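Local coordinates for protein (anthranilate synthase (trpg-subunit)) (Sulfolobus solfataricus, PDB 1QDL) that serves as the glutamine amidotransferase subunit (TrpG) of a multi-subunit enzyme, built around a central mixed beta-sheet, at residues B[113-118]-B[147-152]; B[143-148]-B[163-168]. One frame throughout, in Å; residues are numbered along the deposited sequence.

Contact 1: B[113-118]-B[147-152]; sequences ILVNNS and LIVDAI
Two antiparallel neighbours of the central mixed sheet meet where I113 and I152 form a hydrogen-bonded pair, with L114 and A151 as the non-hydrogen-bonded pair beside it. I113 N gives its hydrogen to I152 O at 2.8 Å, and I152 N returns a bond to I113 O. Further on, V115 N points almost straight at D150 O; the modelled separation of 2.5 Å is very short, so its exact length is doubtful. Beyond V115 the segment 113-118 leaves the strand pairing; on its other side D150 is backbone-bonded to A161.

On one face of the sheet I113 and I152 cross obliquely, with CG2 of I152 4.0 Å from CB of I113 and equally near its CD1. L114 CD2 meets A151 CB at 3.9 Å on the other face. V115, already past the strand, has a first torsion of -63° that lays CG2 against the D150 carbonyl, 3.2 Å from D150 O, and brings CG1 to 4.2 Å from I152 CG2.

The D150 carboxylate turns from this strand pair to H163 ND1, which its OD1 holds by a hydrogen bond. Strand 147-153 thus lies between 108-114 and 159-164, while L114 pairs with K128 on the far side of its own strand and touches Y123.

Contact 2: B[143-148]-B[163-168]; sequences VHRPLI and HHEEYP
I148 and the H163 imidazole meet at an oblique angle, I148 CB 3.6 Å from H163 CE1 and I148 CD1 equally close to NE2. H163 CG sits between its own backbone N and carbonyl carbon (chi1 85°), which turns the ring toward I148; its ND1 is held by D150. The two backbones exchange a pair of bonds here, I148 N to H163 O and H163 N to I148 O. A third runs from E165 N to P146 O at 2.7 Å, though the position of P146 O is less sure.

H164, with L147 on the other face of the sheet, meets P146 at the end of the strand. CB and CG of the proline both press on the NE2 corner of the ring, with CG tightly packed 3.1 Å from NE2. Y167 covers one face of the imidazole: H164 CE1 stands 3.4 Å above the centre of the tyrosine ring. Two backbone N-H groups, from E166 and Y167, converge on H164 ND1, both tilted nearly 30° from the ring plane; together they restrain the imidazole. L147 slips CD2 alongside the H163 carbonyl.

R145 and E165 cross at about a right angle with guanidinium and carboxylate planes nearly parallel, 7° apart; their salt bridge is long and the place of OE2 uncertain.

The cis peptide before P146, with a weak bond from L147 N to H144 O, is consistent with a type VI beta turn leading into strand 147-153. This strand pairs with 159-164 as a hairpin, F94 packs against P146, L147 and H164, and P168, just ahead of strand 169-172, shares a backbone hydrogen bond with I80.

From the N-terminal side, the chain reaches 113-118 at the end of strand 108-114, then runs through strands 129-136 and 138-141 before 147-152 returns to close the wide loop of contact 1. Before that loop is complete, 143-148 has already begun contact 2, which closes at 163-168, where the second strand of the 147-153/159-164 hairpin ends. The two loops therefore overlap, neither enclosing the other, and share L147 and I148. Strand 147-153 is the middle member: contact 1 works its later end against 108-114, contact 2 its beginning against 159-164. The D150-H163 bond and packing of V149 on V143 couple the two contacts, whose centres are 11 Å apart.

Contact 1: B[113-118]-B[147-152]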
loop_
_atom_site.group_PDB
_atom_site.type_symbol
_atom_site.label_atom_id
_atom_site.label_comp_id
_atom_site.label_asym_id
_atom_site.label_seq_id
_atom_site.Cartn_x
_atom_site.Cartn_y
_atom_site.Cartn_z
ATOM N N ILE B 113 -4.891 30.292 17.592
ATOM C CA ILE B 113 -3.934 31.369 17.725
ATOM C C ILE B 113 -2.545 30.783 17.614
ATOM O O ILE B 113 -2.094 30.032 18.486
ATOM C CB ILE B 113 -4.052 32.085 19.071
ATOM C CG1 ILE B 113 -5.482 32.554 19.285
ATOM C CG2 ILE B 113 -3.125 33.272 19.098
ATOM C CD1 ILE B 113 -5.840 32.697 20.725
ATOM N N LEU B 114 -1.881 31.108 16.515
ATOM C CA LEU B 114 -0.537 30.635 16.299
ATOM C C LEU B 114 0.303 31.304 17.367
ATOM O O LEU B 114 0.203 32.510 17.589
ATOM C CB LEU B 114 -0.052 31.032 14.909
ATOM C CG LEU B 114 -0.700 30.274 13.750
ATOM C CD1 LEU B 114 0.058 30.542 12.453
ATOM C CD2 LEU B 114 -0.701 28.788 14.073
ATOM N N VAL B 115 1.112 30.508 18.048
ATOM C CA VAL B 115 1.964 31.025 19.100
ATOM C C VAL B 115 3.387 30.561 18.846
ATOM O O VAL B 115 4.151 30.342 19.786
ATOM C CB VAL B 115 1.503 30.524 20.487
ATOM C CG1 VAL B 115 0.105 31.051 20.787
ATOM C CG2 VAL B 115 1.512 29.000 20.524
ATOM N N ASN B 116 3.734 30.398 17.572
ATOM C CA ASN B 116 5.077 29.961 17.223
ATOM C C ASN B 116 6.048 31.126 17.381
ATOM O O ASN B 116 5.810 32.227 16.884
ATOM C CB ASN B 116 5.125 29.395 15.794
ATOM C CG ASN B 116 4.452 30.295 14.774
ATOM O OD1 ASN B 116 3.528 31.047 15.094
ATOM N ND2 ASN B 116 4.911 30.215 13.528
ATOM N N ASN B 117 7.127 30.876 18.113
ATOM C CA ASN B 117 8.147 31.885 18.359
ATOM C C ASN B 117 8.956 32.082 17.094
ATOM O O ASN B 117 9.288 33.203 16.721
ATOM C CB ASN B 117 9.071 31.434 19.484
ATOM C CG ASN B 117 8.494 31.710 20.852
ATOM O OD1 ASN B 117 7.649 32.594 21.021
ATOM N ND2 ASN B 117 8.950 30.955 21.842
ATOM N N SER B 118 9.285 30.970 16.450
ATOM C CA SER B 118 10.038 31.002 15.209
ATOM C C SER B 118 9.132 30.462 14.112
ATOM O O SER B 118 8.365 29.521 14.332
ATOM C CB SER B 118 11.305 30.159 15.331
ATOM O OG SER B 118 12.402 30.974 15.717
ATOM N N LEU B 147 8.979 18.100 21.628
ATOM C CA LEU B 147 7.794 18.730 21.056
ATOM C C LEU B 147 7.683 20.210 21.403
ATOM O O LEU B 147 8.154 20.657 22.448
ATOM C CB LEU B 147 6.532 17.982 21.504
ATOM C CG LEU B 147 6.360 16.632 20.801
ATOM C CD1 LEU B 147 5.087 15.934 21.255
ATOM C CD2 LEU B 147 6.344 16.861 19.299
ATOM N N ILE B 148 7.061 20.965 20.506
ATOM C CA ILE B 148 6.868 22.398 20.691
ATOM C C ILE B 148 5.424 22.774 20.350
ATOM O O ILE B 148 4.896 22.345 19.323
ATOM C CB ILE B 148 7.822 23.197 19.781
ATOM C CG1 ILE B 148 9.268 22.809 20.085
ATOM C CG2 ILE B 148 7.602 24.681 19.976
ATOM C CD1 ILE B 148 10.172 22.827 18.875
ATOM N N VAL B 149 4.784 23.558 21.218
ATOM C CA VAL B 149 3.402 23.988 20.992
ATOM C C VAL B 149 3.420 25.117 19.955
ATOM O O VAL B 149 4.193 26.067 20.066
ATOM C CB VAL B 149 2.731 24.481 22.310
ATOM C CG1 VAL B 149 1.342 25.038 22.017
ATOM C CG2 VAL B 149 2.632 23.330 23.308
ATOM N N ASP B 150 2.567 25.003 18.942
ATOM C CA ASP B 150 2.521 25.994 17.873
ATOM C C ASP B 150 1.280 26.854 17.867
ATOM O O ASP B 150 1.327 28.026 17.515
ATOM C CB ASP B 150 2.617 25.300 16.523
ATOM C CG ASP B 150 3.895 24.525 16.359
ATOM O OD1 ASP B 150 4.918 24.937 16.961
ATOM O OD2 ASP B 150 3.861 23.509 15.625
ATOM N N ALA B 151 0.156 26.262 18.227
ATOM C CA ALA B 151 -1.079 27.008 18.235
ATOM C C ALA B 151 -1.830 26.742 19.521
ATOM O O ALA B 151 -1.555 25.783 20.248
ATOM C CB ALA B 151 -1.927 26.625 17.035
ATOM N N ILE B 152 -2.796 27.601 19.790
ATOM C CA ILE B 152 -3.571 27.483 20.998
ATOM C C ILE B 152 -5.021 27.886 20.742
ATOM O O ILE B 152 -5.322 28.624 19.805
ATOM C CB ILE B 152 -2.910 28.352 22.088
ATOM C CG1 ILE B 152 -2.809 27.547 23.371
ATOM C CG2 ILE B 152 -3.632 29.672 22.247
ATOM C CD1 ILE B 152 -1.493 26.822 23.480
#

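Contact 2: B[143-148]-B[163-168]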
loop_
_atom_site.group_PDB
_atom_site.type_symbol
_atom_site.label_atom_id
_atom_site.label_comp_id
_atom_site.label_asym_id
_atom_site.label_seq_id
_atom_site.Cartn_x
_atom_site.Cartn_y
_atom_site.Cartn_z
ATOM N N VAL B 143 3.163 19.193 27.149
ATOM C CA VAL B 143 3.986 19.078 25.960
ATOM C C VAL B 143 5.342 19.680 26.286
ATOM O O VAL B 143 5.462 20.881 26.525
ATOM C CB VAL B 143 3.363 19.852 24.767
ATOM C CG1 VAL B 143 4.368 19.969 23.615
ATOM C CG2 VAL B 143 2.107 19.152 24.307
ATOM N N HIS B 144 6.356 18.828 26.317
ATOM C CA HIS B 144 7.717 19.254 26.597
ATOM C C HIS B 144 8.541 18.787 25.397
ATOM O O HIS B 144 7.997 18.179 24.475
ATOM C CB HIS B 144 8.209 18.594 27.885
ATOM C CG HIS B 144 7.990 17.114 27.915
ATOM N ND1 HIS B 144 8.557 16.263 26.991
ATOM C CD2 HIS B 144 7.240 16.335 28.732
ATOM C CE1 HIS B 144 8.169 15.024 27.237
ATOM N NE2 HIS B 144 7.368 15.040 28.289
ATOM N N ARG B 145 9.838 19.065 25.399
ATOM C CA ARG B 145 10.691 18.667 24.284
ATOM C C ARG B 145 10.747 17.159 24.102
ATOM O O ARG B 145 10.552 16.406 25.055
ATOM C CB ARG B 145 12.088 19.232 24.485
ATOM C CG ARG B 145 12.088 20.745 24.457
ATOM C CD ARG B 145 13.378 21.289 23.887
ATOM N NE ARG B 145 14.482 21.098 24.818
ATOM C CZ ARG B 145 15.763 21.209 24.489
ATOM N NH1 ARG B 145 16.100 21.511 23.242
ATOM N NH2 ARG B 145 16.706 21.021 25.405
ATOM N N PRO B 146 11.046 16.697 22.875
ATOM C CA PRO B 146 11.342 17.487 21.674
ATOM C C PRO B 146 10.159 18.188 21.019
ATOM O O PRO B 146 10.315 18.800 19.961
ATOM C CB PRO B 146 11.961 16.470 20.730
ATOM C CG PRO B 146 11.255 15.202 21.080
ATOM C CD PRO B 146 11.061 15.252 22.580
ATOM N N LEU B 147 8.979 18.100 21.628
ATOM C CA LEU B 147 7.794 18.730 21.056
ATOM C C LEU B 147 7.683 20.210 21.403
ATOM O O LEU B 147 8.154 20.657 22.448
ATOM C CB LEU B 147 6.532 17.982 21.504
ATOM C CG LEU B 147 6.360 16.632 20.801
ATOM C CD1 LEU B 147 5.087 15.934 21.255
ATOM C CD2 LEU B 147 6.344 16.861 19.299
ATOM N N ILE B 148 7.061 20.965 20.506
ATOM C CA ILE B 148 6.868 22.398 20.691
ATOM C C ILE B 148 5.424 22.774 20.350
ATOM O O ILE B 148 4.896 22.345 19.323
ATOM C CB ILE B 148 7.822 23.197 19.781
ATOM C CG1 ILE B 148 9.268 22.809 20.085
ATOM C CG2 ILE B 148 7.602 24.681 19.976
ATOM C CD1 ILE B 148 10.172 22.827 18.875
ATOM N N HIS B 163 4.712 20.397 17.035
ATOM C CA HIS B 163 5.679 19.933 16.049
ATOM C C HIS B 163 6.977 19.552 16.758
ATOM O O HIS B 163 7.225 19.971 17.889
ATOM C CB HIS B 163 5.919 21.005 14.973
ATOM C CG HIS B 163 6.949 22.024 15.341
ATOM N ND1 HIS B 163 6.668 23.116 16.133
ATOM C CD2 HIS B 163 8.258 22.128 15.011
ATOM C CE1 HIS B 163 7.758 23.848 16.275
ATOM N NE2 HIS B 163 8.738 23.269 15.602
ATOM N N HIS B 164 7.791 18.740 16.093
ATOM C CA HIS B 164 9.055 18.266 16.644
ATOM C C HIS B 164 10.200 19.269 16.439
ATOM O O HIS B 164 10.253 19.947 15.416
ATOM C CB HIS B 164 9.397 16.930 15.985
ATOM C CG HIS B 164 10.438 16.146 16.712
ATOM N ND1 HIS B 164 11.783 16.266 16.440
ATOM C CD2 HIS B 164 10.333 15.232 17.705
ATOM C CE1 HIS B 164 12.462 15.458 17.234
ATOM N NE2 HIS B 164 11.606 14.820 18.010
ATOM N N GLU B 165 11.110 19.352 17.409
ATOM C CA GLU B 165 12.255 20.264 17.331
ATOM C C GLU B 165 13.044 20.117 16.043
ATOM O O GLU B 165 13.514 21.109 15.486
ATOM C CB GLU B 165 13.259 20.010 18.439
ATOM C CG GLU B 165 12.788 20.051 19.847
ATOM C CD GLU B 165 13.918 19.671 20.776
ATOM O OE1 GLU B 165 15.079 19.728 20.326
ATOM O OE2 GLU B 165 13.667 19.312 21.940
ATOM N N GLU B 166 13.237 18.877 15.594
ATOM C CA GLU B 166 14.009 18.654 14.382
ATOM C C GLU B 166 13.363 17.783 13.315
ATOM O O GLU B 166 13.640 17.964 12.128
ATOM C CB GLU B 166 15.386 18.092 14.734
ATOM C CG GLU B 166 15.362 16.931 15.705
ATOM C CD GLU B 166 16.722 16.261 15.824
ATOM O OE1 GLU B 166 17.656 16.681 15.102
ATOM O OE2 GLU B 166 16.857 15.316 16.637
ATOM N N TYR B 167 12.512 16.844 13.708
ATOM C CA TYR B 167 11.870 16.000 12.708
ATOM C C TYR B 167 10.756 16.765 12.013
ATOM O O TYR B 167 10.189 17.707 12.573
ATOM C CB TYR B 167 11.310 14.738 13.349
ATOM C CG TYR B 167 12.354 13.917 14.054
ATOM C CD1 TYR B 167 11.990 12.913 14.944
ATOM C CD2 TYR B 167 13.713 14.153 13.845
ATOM C CE1 TYR B 167 12.949 12.165 15.611
ATOM C CE2 TYR B 167 14.680 13.411 14.510
ATOM C CZ TYR B 167 14.292 12.419 15.391
ATOM O OH TYR B 167 15.238 11.683 16.065
ATOM N N PRO B 168 10.425 16.369 10.775
ATOM C CA PRO B 168 9.368 17.026 9.998
ATOM C C PRO B 168 8.003 16.497 10.405
ATOM O O PRO B 168 7.186 16.159 9.545
ATOM C CB PRO B 168 9.701 16.648 8.569
ATOM C CG PRO B 168 10.286 15.269 8.708
ATOM C CD PRO B 168 11.021 15.240 10.036
#